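Local structure of periplasmic beta-glucosidase (Pseudomonas aeruginosa, 6R5T) at residues A[96-101]-A[671-676]. The protein probably hydrolyses terminal, non-reducing beta-D-glucosyl residues with release of beta-D-glucose, as a periplasmic glycoside hydrolase of family 3. The protein carries 1 engineered substitution. Numbering follows the deposited sequence.
Sequences ASWDPE and KELRGF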
loop_
_atom_site.group_PDB
_atom_site.type_symbol
_atom_site.label_atom_id
_atom_site.label_comp_id
_atom_site.label_asym_id
_atom_site.label_seq_id
_atom_site.Cartn_x
_atom_site.Cartn_y
_atom_site.Cartn_z
ATOM N N ALA A 96 24.346 -3.263 0.050
ATOM C CA ALA A 96 24.830 -2.111 -0.710
ATOM C C ALA A 96 26.268 -2.335 -1.156
ATOM O O ALA A 96 26.756 -1.540 -1.994
ATOM C CB ALA A 96 24.697 -0.827 0.083
ATOM N N SER A 97 26.951 -3.341 -0.616
ATOM C CA SER A 97 28.281 -3.731 -1.139
ATOM C C SER A 97 28.183 -4.290 -2.570
ATOM O O SER A 97 29.216 -4.326 -3.242
ATOM C CB SER A 97 28.972 -4.709 -0.235
ATOM O OG SER A 97 28.423 -6.036 -0.387
ATOM N N TRP A 98 27.045 -4.873 -2.940
ATOM C CA TRP A 98 26.897 -5.549 -4.257
ATOM C C TRP A 98 28.038 -6.552 -4.480
ATOM O O TRP A 98 28.501 -6.735 -5.628
ATOM C CB TRP A 98 26.826 -4.536 -5.403
ATOM C CG TRP A 98 25.539 -3.775 -5.448
ATOM C CD1 TRP A 98 25.156 -2.752 -4.647
ATOM C CD2 TRP A 98 24.458 -4.003 -6.337
ATOM N NE1 TRP A 98 23.906 -2.304 -4.986
ATOM C CE2 TRP A 98 23.465 -3.031 -6.064
ATOM C CE3 TRP A 98 24.242 -4.900 -7.391
ATOM C CZ2 TRP A 98 22.279 -2.963 -6.767
ATOM C CZ3 TRP A 98 23.092 -4.791 -8.116
ATOM C CH2 TRP A 98 22.104 -3.858 -7.797
ATOM N N ASP A 99 28.442 -7.255 -3.435
ATOM C CA ASP A 99 29.632 -8.129 -3.536
ATOM C C ASP A 99 29.334 -9.367 -2.714
ATOM O O ASP A 99 29.422 -9.343 -1.516
ATOM C CB ASP A 99 30.886 -7.385 -3.092
ATOM C CG ASP A 99 32.116 -8.244 -3.339
ATOM O OD1 ASP A 99 31.948 -9.446 -3.593
ATOM O OD2 ASP A 99 33.187 -7.679 -3.346
ATOM N N PRO A 100 28.934 -10.458 -3.361
ATOM C CA PRO A 100 28.677 -11.695 -2.645
ATOM C C PRO A 100 29.858 -12.126 -1.769
ATOM O O PRO A 100 29.635 -12.738 -0.731
ATOM C CB PRO A 100 28.402 -12.688 -3.779
ATOM C CG PRO A 100 27.970 -11.857 -4.940
ATOM C CD PRO A 100 28.706 -10.554 -4.809
ATOM N N GLU A 101 31.103 -11.825 -2.154
ATOM C CA GLU A 101 32.237 -12.225 -1.278
ATOM C C GLU A 101 32.277 -11.409 0.012
ATOM O O GLU A 101 32.679 -11.962 1.067
ATOM C CB GLU A 101 33.579 -12.110 -2.000
ATOM C CG GLU A 101 33.665 -13.119 -3.131
ATOM C CD GLU A 101 35.069 -13.587 -3.482
ATOM O OE1 GLU A 101 36.043 -12.788 -3.328
ATOM O OE2 GLU A 101 35.187 -14.758 -3.914
ATOM N N LYS A 671 11.903 -2.860 -15.938
ATOM C CA LYS A 671 13.264 -3.414 -15.843
ATOM C C LYS A 671 13.276 -4.454 -14.744
ATOM O O LYS A 671 12.570 -4.256 -13.722
ATOM C CB LYS A 671 14.264 -2.371 -15.295
ATOM C CG LYS A 671 14.600 -1.320 -16.292
ATOM C CD LYS A 671 15.761 -0.517 -15.885
ATOM C CE LYS A 671 16.184 0.376 -17.018
ATOM N NZ LYS A 671 15.088 1.257 -17.469
ATOM N N GLU A 672 14.128 -5.465 -14.874
ATOM C CA GLU A 672 14.327 -6.447 -13.808
ATOM C C GLU A 672 15.832 -6.751 -13.743
ATOM O O GLU A 672 16.404 -7.063 -14.793
ATOM C CB GLU A 672 13.565 -7.741 -14.063
ATOM C CG GLU A 672 12.054 -7.593 -14.003
ATOM C CD GLU A 672 11.299 -8.920 -13.999
ATOM O OE1 GLU A 672 11.284 -9.541 -15.085
ATOM O OE2 GLU A 672 10.716 -9.337 -12.936
ATOM N N LEU A 673 16.473 -6.613 -12.595
ATOM C CA LEU A 673 17.915 -6.937 -12.492
ATOM C C LEU A 673 18.146 -8.406 -12.885
ATOM O O LEU A 673 17.455 -9.290 -12.331
ATOM C CB LEU A 673 18.401 -6.692 -11.086
ATOM C CG LEU A 673 19.901 -6.820 -10.877
ATOM C CD1 LEU A 673 20.647 -5.668 -11.515
ATOM C CD2 LEU A 673 20.183 -6.839 -9.396
ATOM N N ARG A 674 19.136 -8.635 -13.735
ATOM C CA ARG A 674 19.487 -10.008 -14.144
ATOM C C ARG A 674 21.000 -10.205 -14.129
ATOM O O ARG A 674 21.431 -11.292 -14.457
ATOM C CB ARG A 674 18.899 -10.395 -15.501
ATOM C CG ARG A 674 17.409 -10.648 -15.483
ATOM C CD ARG A 674 17.101 -11.845 -14.646
ATOM N NE ARG A 674 15.699 -12.191 -14.677
ATOM C CZ ARG A 674 14.818 -11.877 -13.772
ATOM N NH1 ARG A 674 15.151 -11.102 -12.752
ATOM N NH2 ARG A 674 13.592 -12.386 -13.883
ATOM N N GLY A 675 21.795 -9.249 -13.683
ATOM C CA GLY A 675 23.210 -9.507 -13.467
ATOM C C GLY A 675 23.891 -8.271 -12.956
ATOM O O GLY A 675 23.312 -7.168 -13.062
ATOM N N PHE A 676 25.059 -8.449 -12.386
ATOM C CA PHE A 676 25.851 -7.290 -11.971
ATOM C C PHE A 676 27.305 -7.705 -11.808
ATOM O O PHE A 676 27.595 -8.915 -11.693
ATOM C CB PHE A 676 25.323 -6.672 -10.680
ATOM C CG PHE A 676 25.300 -7.578 -9.488
ATOM C CD1 PHE A 676 26.410 -7.684 -8.673
ATOM C CD2 PHE A 676 24.164 -8.333 -9.222
ATOM C CE1 PHE A 676 26.347 -8.493 -7.547
ATOM C CE2 PHE A 676 24.127 -9.187 -8.128
ATOM C CZ PHE A 676 25.234 -9.254 -7.306
#
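Trp98 drives the edge of its six-membered ring into one face of Phe676 in an almost perfectly perpendicular T-shaped stack: the planes stand at 88° and the centroids are 5.1 Å apart. The touching edge is the CE3-CZ3 side of the indole, with Trp98 CE3 3.6 Å from Phe676 CG, so the tryptophan meets the phenylalanine near the root of its ring and not over its middle. With CG between the backbone N and the carbonyl carbon (chi1 60°), the Phe676 ring is carried to the indole edge. The rim of the same ring comes close to the tryptophan backbone, Phe676 CE1 lying 3.4 Å from Trp98 O on the side where the indole sits. Its edge also meets Pro100, where Pro100 CD is 4.2 Å from Phe676 CE1. Leu673 CD2 comes obliquely on Trp98 CZ3 at 3.8 Å, next to the edge used by Phe676, adding an aliphatic contact to the aromatic one.

No hydrogen bond crosses between 96-101 and 671-676, and the 205 Å² they bury comes mainly from Trp98 and Phe676. The contact joins the N-terminal TIM-barrel region of this family 3 enzyme to its fibronectin type III-like domain, away from the sugar-binding pocket and the magnesium site. On the barrel side, Trp98 has positive phi (51°) in the turn leading into helix 100-116, and Asp99 is the N-cap, Asp99 OD1 accepting from Glu101 N at 2.9 Å. On the other side, the backbones of Arg674 and Gly675 both hydrogen-bond to Leu657, which makes the pair a classic beta bulge in strand 672-681, between the two residues that touch the indole. Trp98 NE1 donates to Lys562 O, which satisfies the buried indole's polar atom, while Leu148 and Leu151 of helix 146-161 also pack on Phe676.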